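Local atomic coordinates of putative Lipoprotein (Shewanella oneidensis, PDB entry 3U24), a protein that is of unknown function but binds zinc and calcium ions and may be related to metallopeptidases. Residues Asn475-Glu489 / Lys510-Tyr524. Numbering follows the deposited sequence.
Sequences NTILDYSIHVKGMTE and KWRRATLSQVQLTSY. With CA (calcium ion), chain R; ACY (acetic acid), chain Q.
Helix segments 475-485 and 510-516, crossing at -48°, and the loop linking the second to the next helix make up this buried helix-helix contact, in which His483 and Asp479 hold the C-terminal end of helix 504-516 and the loop after it. His483 NE2 gives its N-H to two carbonyls at once, Ala514 O at 2.8 Å and Ser517 O at 3.2 Å, both tilted from the ring plane. Gln518 CG lies over one face of that imidazole, and Ile482 CG2 backs the other; ND1 pairs with Ile241 N, which helps fix the ring's rotation. One turn earlier, Asp479 CG stands anti to the backbone N (chi1 -168°), sending OD2 into the loop to accept from Val519 N at 2.8 Å on its syn side. The same OD2 is hydrogen-bonded to Tyr246 OH, while a water ties OD1 to Ser517 OG and Leu521 N.

Beside these bonds, Ala514 CB sits tightly against Ile482 CD1 (3.4 Å), with Leu478 CD2 beside it. Asn475 lays its amide across Leu521 CD2, and Lys510, folded back at its second torsion (chi2 -76°), brings NZ in the amide plane onto a lone pair of Asn475 OD1 at 2.8 Å.

At the far end Glu489 runs over the Trp511 indole: its CA stands 3.6 Å from the centroid of the six-membered ring, and the extended side chain carries the carboxylate on, stacked almost parallel to the indole. Both carboxylate oxygens bind the calcium ion, OE2 at 2.4 Å, and two waters also coordinate it.

Helix 489-499 packs against Leu478 and Trp511, helix 243-254 against Val519 and Thr522, and helix 260-289 against Thr476; at the start of helix 523-542, Tyr524 approaches the zinc site of His408, His414 and Glu439.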
ATOM      1  N   ASN A 475     -13.612  -0.406   4.915  1.00 22.17           N
ATOM      2  CA  ASN A 475     -12.721  -0.983   3.886  1.00 21.73           C
ATOM      3  C   ASN A 475     -12.651  -2.511   4.008  1.00 21.46           C
ATOM      4  O   ASN A 475     -12.610  -3.202   2.984  1.00 20.36           O
ATOM      5  CB  ASN A 475     -11.283  -0.452   3.984  1.00 22.36           C
ATOM      6  CG  ASN A 475     -11.085   0.905   3.310  1.00 23.76           C
ATOM      7  OD1 ASN A 475     -11.931   1.415   2.569  1.00 23.87           O
ATOM      8  ND2 ASN A 475      -9.909   1.474   3.537  1.00 24.97           N
ATOM      9  N   THR A 476     -12.615  -3.014   5.258  1.00 20.66           N
ATOM     10  CA  THR A 476     -12.545  -4.429   5.563  1.00 20.87           C
ATOM     11  C   THR A 476     -13.858  -5.116   5.242  1.00 21.04           C
ATOM     12  O   THR A 476     -13.873  -6.152   4.587  1.00 21.31           O
ATOM     13  CB  THR A 476     -12.142  -4.671   7.049  1.00 21.00           C
ATOM     14  OG1 THR A 476     -10.787  -4.295   7.193  1.00 22.06           O
ATOM     15  CG2 THR A 476     -12.277  -6.126   7.492  1.00 20.15           C
ATOM     16  N   ILE A 477     -14.954  -4.542   5.694  1.00 21.37           N
ATOM     17  CA  ILE A 477     -16.291  -5.065   5.362  1.00 21.38           C
ATOM     18  C   ILE A 477     -16.482  -5.203   3.839  1.00 21.82           C
ATOM     19  O   ILE A 477     -16.943  -6.238   3.326  1.00 23.30           O
ATOM     20  CB  ILE A 477     -17.379  -4.190   5.996  1.00 21.35           C
ATOM     21  CG1 ILE A 477     -17.224  -4.241   7.507  1.00 21.78           C
ATOM     22  CG2 ILE A 477     -18.793  -4.643   5.621  1.00 21.72           C
ATOM     23  CD1 ILE A 477     -18.193  -3.367   8.253  1.00 22.53           C
ATOM     24  N   LEU A 478     -16.101  -4.171   3.126  1.00 21.54           N
ATOM     25  CA  LEU A 478     -16.283  -4.104   1.699  1.00 22.15           C
ATOM     26  C   LEU A 478     -15.446  -5.160   0.998  1.00 22.09           C
ATOM     27  O   LEU A 478     -15.953  -5.949   0.164  1.00 21.49           O
ATOM     28  CB  LEU A 478     -15.882  -2.713   1.204  1.00 22.60           C
ATOM     29  CG  LEU A 478     -15.838  -2.493  -0.316  1.00 24.17           C
ATOM     30  CD1 LEU A 478     -17.205  -2.084  -0.785  1.00 25.03           C
ATOM     31  CD2 LEU A 478     -14.867  -1.396  -0.744  1.00 24.55           C
ATOM     32  N   ASP A 479     -14.157  -5.199   1.335  1.00 21.97           N
ATOM     33  CA  ASP A 479     -13.260  -6.095   0.604  1.00 22.70           C
ATOM     34  C   ASP A 479     -13.680  -7.557   0.796  1.00 22.35           C
ATOM     35  O   ASP A 479     -13.773  -8.328  -0.170  1.00 21.56           O
ATOM     36  CB  ASP A 479     -11.802  -5.889   0.978  1.00 23.50           C
ATOM     37  CG  ASP A 479     -10.848  -6.599   0.011  1.00 25.44           C
ATOM     38  OD1 ASP A 479     -10.668  -6.104  -1.142  1.00 27.67           O
ATOM     39  OD2 ASP A 479     -10.252  -7.632   0.422  1.00 27.13           O
ATOM     40  N   TYR A 480     -13.991  -7.897   2.040  1.00 21.73           N
ATOM     41  CA  TYR A 480     -14.393  -9.235   2.413  1.00 21.42           C
ATOM     42  C   TYR A 480     -15.731  -9.587   1.804  1.00 21.53           C
ATOM     43  O   TYR A 480     -15.880 -10.649   1.200  1.00 21.03           O
ATOM     44  CB  TYR A 480     -14.441  -9.361   3.950  1.00 21.57           C
ATOM     45  CG  TYR A 480     -14.740 -10.757   4.458  1.00 22.39           C
ATOM     46  CD1 TYR A 480     -13.728 -11.701   4.599  1.00 22.86           C
ATOM     47  CD2 TYR A 480     -16.034 -11.146   4.758  1.00 23.04           C
ATOM     48  CE1 TYR A 480     -14.010 -13.010   5.049  1.00 23.57           C
ATOM     49  CE2 TYR A 480     -16.325 -12.438   5.199  1.00 23.61           C
ATOM     50  CZ  TYR A 480     -15.311 -13.366   5.367  1.00 24.00           C
ATOM     51  OH  TYR A 480     -15.608 -14.660   5.820  1.00 24.64           O
ATOM     52  N   SER A 481     -16.710  -8.699   1.956  1.00 21.58           N
ATOM     53  CA  SER A 481     -18.057  -9.005   1.480  1.00 22.30           C
ATOM     54  C   SER A 481     -18.114  -9.182  -0.032  1.00 22.25           C
ATOM     55  O   SER A 481     -18.834 -10.028  -0.508  1.00 22.54           O
ATOM     56  CB  SER A 481     -19.072  -7.989   1.974  1.00 22.22           C
ATOM     57  OG  SER A 481     -18.985  -7.907   3.402  1.00 22.67           O
ATOM     58  N   ILE A 482     -17.329  -8.412  -0.762  1.00 22.33           N
ATOM     59  CA  ILE A 482     -17.274  -8.513  -2.220  1.00 23.22           C
ATOM     60  C   ILE A 482     -16.699  -9.869  -2.655  1.00 22.93           C
ATOM     61  O   ILE A 482     -17.286 -10.564  -3.449  1.00 23.48           O
ATOM     62  CB  ILE A 482     -16.441  -7.341  -2.805  1.00 23.72           C
ATOM     63  CG1 ILE A 482     -17.270  -6.062  -2.753  1.00 24.55           C
ATOM     64  CG2 ILE A 482     -16.002  -7.612  -4.252  1.00 24.75           C
ATOM     65  CD1 ILE A 482     -16.484  -4.818  -3.152  1.00 24.09           C
ATOM     66  N   HIS A 483     -15.580 -10.263  -2.076  1.00 22.42           N
ATOM     67  CA  HIS A 483     -14.871 -11.458  -2.497  1.00 22.79           C
ATOM     68  C   HIS A 483     -15.383 -12.757  -1.909  1.00 23.73           C
ATOM     69  O   HIS A 483     -15.206 -13.820  -2.513  1.00 22.75           O
ATOM     70  CB  HIS A 483     -13.404 -11.269  -2.212  1.00 21.96           C
ATOM     71  CG  HIS A 483     -12.781 -10.312  -3.152  1.00 22.07           C
ATOM     72  ND1 HIS A 483     -12.586 -10.620  -4.445  1.00 22.55           N
ATOM     73  CD2 HIS A 483     -12.418  -8.980  -3.007  1.00 21.65           C
ATOM     74  CE1 HIS A 483     -12.092  -9.554  -5.076  1.00 21.97           C
ATOM     75  NE2 HIS A 483     -11.961  -8.562  -4.194  1.00 21.17           N
ATOM     76  N   VAL A 484     -16.052 -12.669  -0.757  1.00 23.90           N
ATOM     77  CA  VAL A 484     -16.480 -13.838  -0.026  1.00 24.38           C
ATOM     78  C   VAL A 484     -17.995 -13.949   0.035  1.00 26.23           C
ATOM     79  O   VAL A 484     -18.521 -15.064   0.080  1.00 26.98           O
ATOM     80  CB  VAL A 484     -15.876 -13.889   1.422  1.00 24.02           C
ATOM     81  CG1 VAL A 484     -16.330 -15.165   2.170  1.00 23.94           C
ATOM     82  CG2 VAL A 484     -14.357 -13.862   1.333  1.00 22.79           C
ATOM     83  N   LYS A 485     -18.695 -12.824   0.051  1.00 26.88           N
ATOM     84  CA  LYS A 485     -20.134 -12.860   0.360  1.00 29.00           C
ATOM     85  C   LYS A 485     -21.003 -12.310  -0.767  1.00 28.11           C
ATOM     86  O   LYS A 485     -22.173 -12.021  -0.547  1.00 29.31           O
ATOM     87  CB  LYS A 485     -20.439 -12.062   1.642  1.00 29.51           C
ATOM     88  CG  LYS A 485     -19.738 -12.560   2.881  1.00 30.43           C
ATOM     89  CD  LYS A 485     -20.036 -11.629   4.051  1.00 31.54           C
ATOM     90  CE  LYS A 485     -21.447 -11.774   4.610  1.00 32.51           C
ATOM     91  NZ  LYS A 485     -21.459 -12.905   5.579  1.00 36.40           N
ATOM     92  N   GLY A 486     -20.433 -12.139  -1.950  1.00 27.73           N
ATOM     93  CA  GLY A 486     -21.202 -11.656  -3.114  1.00 28.76           C
ATOM     94  C   GLY A 486     -21.857 -10.280  -2.977  1.00 28.96           C
ATOM     95  O   GLY A 486     -22.899 -10.056  -3.546  1.00 30.65           O
HETATM   96  N   MSE A 487     -21.255  -9.344  -2.249  1.00 28.41           N
HETATM   97  CA  MSE A 487     -21.839  -7.993  -2.130  1.00 28.14           C
HETATM   98  C   MSE A 487     -21.900  -7.350  -3.515  1.00 28.33           C
HETATM   99  O   MSE A 487     -20.950  -7.463  -4.289  1.00 26.48           O
HETATM  100  CB  MSE A 487     -21.006  -7.134  -1.175  1.00 27.78           C
HETATM  101  CG  MSE A 487     -21.331  -5.655  -1.143  1.00 27.01           C
HETATM  102 SE   MSE A 487     -20.298  -4.684   0.195  0.80 25.65          SE
HETATM  103  CE  MSE A 487     -21.444  -4.920   1.751  1.00 26.03           C
ATOM    104  N   THR A 488     -23.035  -6.727  -3.841  1.00 28.82           N
ATOM    105  CA  THR A 488     -23.230  -6.081  -5.145  1.00 28.97           C
ATOM    106  C   THR A 488     -22.701  -4.657  -5.160  1.00 28.43           C
ATOM    107  O   THR A 488     -22.486  -4.057  -4.102  1.00 27.47           O
ATOM    108  CB  THR A 488     -24.719  -5.943  -5.466  1.00 30.51           C
ATOM    109  OG1 THR A 488     -25.313  -5.114  -4.453  1.00 30.55           O
ATOM    110  CG2 THR A 488     -25.412  -7.356  -5.528  1.00 31.69           C
ATOM    111  N   GLU A 489     -22.565  -4.095  -6.362  1.00 28.40           N
ATOM    112  CA  GLU A 489     -22.094  -2.738  -6.516  1.00 29.15           C
ATOM    113  C   GLU A 489     -22.970  -1.767  -5.718  1.00 29.40           C
ATOM    114  O   GLU A 489     -22.420  -0.914  -4.988  1.00 28.42           O
ATOM    115  CB  GLU A 489     -22.042  -2.340  -7.992  1.00 31.46           C
ATOM    116  CG  GLU A 489     -21.525  -0.920  -8.254  1.00 33.88           C
ATOM    117  CD  GLU A 489     -21.304  -0.609  -9.747  1.00 36.89           C
ATOM    118  OE1 GLU A 489     -21.553  -1.481 -10.612  1.00 38.64           O
ATOM    119  OE2 GLU A 489     -20.898   0.530 -10.081  1.00 41.33           O
ATOM    120  N   LYS A 510     -13.718   3.215  -4.452  1.00 27.77           N
ATOM    121  CA  LYS A 510     -13.519   2.071  -3.586  1.00 27.81           C
ATOM    122  C   LYS A 510     -14.064   0.775  -4.164  1.00 26.82           C
ATOM    123  O   LYS A 510     -13.400  -0.258  -4.105  1.00 25.20           O
ATOM    124  CB  LYS A 510     -14.125   2.330  -2.225  1.00 30.23           C
ATOM    125  CG  LYS A 510     -13.284   3.221  -1.345  1.00 32.49           C
ATOM    126  CD  LYS A 510     -12.082   2.479  -0.767  1.00 34.32           C
ATOM    127  CE  LYS A 510     -11.221   3.436   0.060  1.00 36.17           C
ATOM    128  NZ  LYS A 510     -11.927   3.886   1.306  1.00 41.08           N
ATOM    129  N   TRP A 511     -15.250   0.823  -4.760  1.00 25.65           N
ATOM    130  CA  TRP A 511     -15.773  -0.337  -5.453  1.00 25.80           C
ATOM    131  C   TRP A 511     -14.799  -0.835  -6.524  1.00 26.82           C
ATOM    132  O   TRP A 511     -14.455  -2.025  -6.565  1.00 25.27           O
ATOM    133  CB  TRP A 511     -17.130  -0.002  -6.072  1.00 25.88           C
ATOM    134  CG  TRP A 511     -17.574  -0.994  -7.099  1.00 25.43           C
ATOM    135  CD1 TRP A 511     -17.550  -0.852  -8.477  1.00 25.67           C
ATOM    136  CD2 TRP A 511     -18.105  -2.343  -6.863  1.00 25.53           C
ATOM    137  NE1 TRP A 511     -18.023  -2.003  -9.092  1.00 25.93           N
ATOM    138  CE2 TRP A 511     -18.381  -2.917  -8.183  1.00 25.19           C
ATOM    139  CE3 TRP A 511     -18.414  -3.084  -5.734  1.00 25.44           C
ATOM    140  CZ2 TRP A 511     -18.904  -4.177  -8.333  1.00 26.14           C
ATOM    141  CZ3 TRP A 511     -18.932  -4.360  -5.900  1.00 25.21           C
ATOM    142  CH2 TRP A 511     -19.187  -4.888  -7.163  1.00 25.85           C
ATOM    143  N   ARG A 512     -14.362   0.073  -7.394  1.00 27.46           N
ATOM    144  CA  ARG A 512     -13.429  -0.271  -8.454  1.00 29.93           C
ATOM    145  C   ARG A 512     -12.157  -0.928  -7.918  1.00 28.33           C
ATOM    146  O   ARG A 512     -11.703  -1.939  -8.430  1.00 27.07           O
ATOM    147  CB  ARG A 512     -13.047   0.960  -9.275  1.00 34.55           C
ATOM    148  CG  ARG A 512     -12.186   0.625 -10.499  1.00 40.29           C
ATOM    149  CD  ARG A 512     -11.836   1.877 -11.317  1.00 48.01           C
ATOM    150  NE  ARG A 512     -11.304   1.565 -12.661  1.00 51.23           N
ATOM    151  CZ  ARG A 512     -10.014   1.609 -13.005  1.00 55.06           C
ATOM    152  NH1 ARG A 512      -9.079   1.954 -12.106  1.00 56.50           N
ATOM    153  NH2 ARG A 512      -9.652   1.304 -14.261  1.00 56.74           N
ATOM    154  N   ARG A 513     -11.595  -0.341  -6.883  1.00 28.02           N
ATOM    155  CA  ARG A 513     -10.372  -0.853  -6.274  1.00 30.48           C
ATOM    156  C   ARG A 513     -10.565  -2.302  -5.741  1.00 28.37           C
ATOM    157  O   ARG A 513      -9.676  -3.164  -5.904  1.00 28.46           O
ATOM    158  CB  ARG A 513      -9.945   0.108  -5.175  1.00 31.95           C
ATOM    159  CG  ARG A 513      -8.703  -0.270  -4.409  1.00 33.77           C
ATOM    160  CD  ARG A 513      -8.295   0.926  -3.566  1.00 35.75           C
ATOM    161  NE  ARG A 513      -7.299   0.569  -2.575  1.00 38.24           N
ATOM    162  CZ  ARG A 513      -6.880   1.375  -1.602  1.00 38.12           C
ATOM    163  NH1 ARG A 513      -7.377   2.614  -1.494  1.00 38.09           N
ATOM    164  NH2 ARG A 513      -5.969   0.926  -0.734  1.00 36.61           N
ATOM    165  N   ALA A 514     -11.737  -2.560  -5.162  1.00 26.95           N
ATOM    166  CA  ALA A 514     -12.107  -3.894  -4.647  1.00 25.76           C
ATOM    167  C   ALA A 514     -12.398  -4.905  -5.748  1.00 25.93           C
ATOM    168  O   ALA A 514     -12.260  -6.105  -5.511  1.00 27.45           O
ATOM    169  CB  ALA A 514     -13.291  -3.804  -3.710  1.00 24.54           C
ATOM    170  N   THR A 515     -12.793  -4.447  -6.934  1.00 24.85           N
ATOM    171  CA  THR A 515     -13.008  -5.341  -8.039  1.00 25.55           C
ATOM    172  C   THR A 515     -11.675  -5.761  -8.623  1.00 25.46           C
ATOM    173  O   THR A 515     -11.568  -6.838  -9.193  1.00 26.92           O
ATOM    174  CB  THR A 515     -13.857  -4.714  -9.179  1.00 27.81           C
ATOM    175  OG1 THR A 515     -13.172  -3.591  -9.799  1.00 29.78           O
ATOM    176  CG2 THR A 515     -15.195  -4.244  -8.675  1.00 28.20           C
ATOM    177  N   LEU A 516     -10.658  -4.920  -8.492  1.00 24.50           N
ATOM    178  CA  LEU A 516      -9.373  -5.151  -9.151  1.00 25.31           C
ATOM    179  C   LEU A 516      -8.299  -5.702  -8.227  1.00 25.30           C
ATOM    180  O   LEU A 516      -7.341  -6.266  -8.679  1.00 26.97           O
ATOM    181  CB  LEU A 516      -8.878  -3.860  -9.856  1.00 24.53           C
ATOM    182  CG  LEU A 516      -9.706  -3.470 -11.109  1.00 25.27           C
ATOM    183  CD1 LEU A 516      -9.356  -2.064 -11.626  1.00 24.63           C
ATOM    184  CD2 LEU A 516      -9.547  -4.510 -12.207  1.00 24.37           C
ATOM    185  N   SER A 517      -8.464  -5.513  -6.934  1.00 25.95           N
ATOM    186  CA  SER A 517      -7.523  -6.020  -5.944  1.00 25.88           C
ATOM    187  C   SER A 517      -8.292  -6.749  -4.837  1.00 25.03           C
ATOM    188  O   SER A 517      -9.520  -6.595  -4.684  1.00 26.50           O
ATOM    189  CB  SER A 517      -6.740  -4.859  -5.339  1.00 26.24           C
ATOM    190  OG  SER A 517      -7.599  -4.072  -4.529  1.00 26.96           O
ATOM    191  N   GLN A 518      -7.564  -7.558  -4.090  1.00 23.96           N
ATOM    192  CA  GLN A 518      -8.103  -8.355  -3.002  1.00 23.66           C
ATOM    193  C   GLN A 518      -7.147  -8.241  -1.805  1.00 23.79           C
ATOM    194  O   GLN A 518      -5.914  -8.124  -2.016  1.00 23.41           O
ATOM    195  CB  GLN A 518      -8.199  -9.823  -3.421  1.00 23.38           C
ATOM    196  CG  GLN A 518      -8.744 -10.033  -4.819  1.00 24.04           C
ATOM    197  CD  GLN A 518      -7.661  -9.926  -5.850  1.00 23.57           C
ATOM    198  OE1 GLN A 518      -6.529 -10.239  -5.569  1.00 24.03           O
ATOM    199  NE2 GLN A 518      -7.998  -9.462  -7.034  1.00 23.22           N
ATOM    200  N   VAL A 519      -7.727  -8.223  -0.591  1.00 22.89           N
ATOM    201  CA  VAL A 519      -7.004  -8.292   0.684  1.00 22.87           C
ATOM    202  C   VAL A 519      -6.319  -6.981   1.092  1.00 23.68           C
ATOM    203  O   VAL A 519      -6.408  -6.544   2.252  1.00 24.38           O
ATOM    204  CB  VAL A 519      -6.047  -9.516   0.705  1.00 22.82           C
ATOM    205  CG1 VAL A 519      -5.126  -9.472   1.885  1.00 22.87           C
ATOM    206  CG2 VAL A 519      -6.868 -10.806   0.749  1.00 22.80           C
ATOM    207  N   GLN A 520      -5.676  -6.298   0.157  1.00 24.05           N
ATOM    208  CA  GLN A 520      -4.931  -5.074   0.511  1.00 23.95           C
ATOM    209  C   GLN A 520      -5.779  -4.071   1.319  1.00 22.99           C
ATOM    210  O   GLN A 520      -5.282  -3.409   2.236  1.00 22.07           O
ATOM    211  CB  GLN A 520      -4.290  -4.456  -0.748  1.00 24.99           C
ATOM    212  CG  GLN A 520      -3.328  -3.285  -0.487  1.00 26.25           C
ATOM    213  CD  GLN A 520      -4.054  -2.001  -0.071  1.00 26.23           C
ATOM    214  OE1 GLN A 520      -5.193  -1.762  -0.477  1.00 25.68           O
ATOM    215  NE2 GLN A 520      -3.410  -1.203   0.796  1.00 26.43           N
ATOM    216  N   LEU A 521      -7.069  -3.998   1.010  1.00 24.18           N
ATOM    217  CA  LEU A 521      -7.990  -3.037   1.668  1.00 23.60           C
ATOM    218  C   LEU A 521      -8.194  -3.357   3.132  1.00 22.89           C
ATOM    219  O   LEU A 521      -8.485  -2.448   3.891  1.00 22.83           O
ATOM    220  CB  LEU A 521      -9.353  -2.948   0.964  1.00 23.81           C
ATOM    221  CG  LEU A 521      -9.371  -1.907  -0.157  1.00 25.27           C
ATOM    222  CD1 LEU A 521     -10.600  -2.114  -1.049  1.00 24.65           C
ATOM    223  CD2 LEU A 521      -9.327  -0.494   0.425  1.00 23.53           C
ATOM    224  N   THR A 522      -8.047  -4.617   3.534  1.00 22.06           N
ATOM    225  CA  THR A 522      -8.150  -4.973   4.960  1.00 22.67           C
ATOM    226  C   THR A 522      -6.909  -4.598   5.810  1.00 22.67           C
ATOM    227  O   THR A 522      -6.957  -4.642   7.035  1.00 22.49           O
ATOM    228  CB  THR A 522      -8.403  -6.489   5.163  1.00 23.59           C
ATOM    229  OG1 THR A 522      -7.207  -7.208   4.836  1.00 22.90           O
ATOM    230  CG2 THR A 522      -9.562  -6.993   4.277  1.00 22.30           C
ATOM    231  N   SER A 523      -5.807  -4.184   5.176  1.00 23.37           N
ATOM    232  CA  SER A 523      -4.529  -4.100   5.862  1.00 23.05           C
ATOM    233  C   SER A 523      -4.574  -3.078   6.986  1.00 23.62           C
ATOM    234  O   SER A 523      -4.010  -3.295   8.085  1.00 23.10           O
ATOM    235  CB  SER A 523      -3.366  -3.847   4.871  1.00 24.34           C
ATOM    236  OG  SER A 523      -3.479  -2.626   4.167  1.00 25.72           O
ATOM    237  N   TYR A 524      -5.295  -1.991   6.737  1.00 23.12           N
ATOM    238  CA  TYR A 524      -5.351  -0.873   7.679  1.00 22.88           C
ATOM    239  C   TYR A 524      -5.985  -1.300   8.984  1.00 21.80           C
ATOM    240  O   TYR A 524      -5.409  -1.092  10.072  1.00 21.20           O
ATOM    241  CB  TYR A 524      -6.107   0.304   7.095  1.00 24.39           C
ATOM    242  CG  TYR A 524      -5.657   0.638   5.706  1.00 26.53           C
ATOM    243  CD1 TYR A 524      -6.234  -0.010   4.603  1.00 27.16           C
ATOM    244  CD2 TYR A 524      -4.671   1.587   5.478  1.00 27.61           C
ATOM    245  CE1 TYR A 524      -5.824   0.261   3.326  1.00 28.96           C
ATOM    246  CE2 TYR A 524      -4.241   1.869   4.190  1.00 27.93           C
ATOM    247  CZ  TYR A 524      -4.821   1.218   3.129  1.00 28.75           C
ATOM    248  OH  TYR A 524      -4.441   1.454   1.847  1.00 29.13           O
TER
HETATM  249 CA    CA R 602     -20.469   0.246 -12.449  1.00 68.10          CA
HETATM  250  C   ACY Q 601      -4.722  -9.539  -8.560  1.00 42.68           C
HETATM  251  O   ACY Q 601      -5.584  -8.724  -8.984  1.00 41.69           O
HETATM  252  OXT ACY Q 601      -4.521  -9.766  -7.328  1.00 45.54           O
HETATM  253  CH3 ACY Q 601      -3.852 -10.233  -9.554  1.00 37.79           C
HETATM  254  O   HOH W   1      -9.180  -1.895   6.502  1.00 20.05           O
HETATM  255  O   HOH W   2      -8.021  -4.991  -1.592  1.00 23.66           O
HETATM  256  O   HOH W   3     -18.463  -0.977 -12.396  1.00 55.19           O
HETATM  257  O   HOH W   4     -22.767   1.349 -12.484  1.00 64.28           O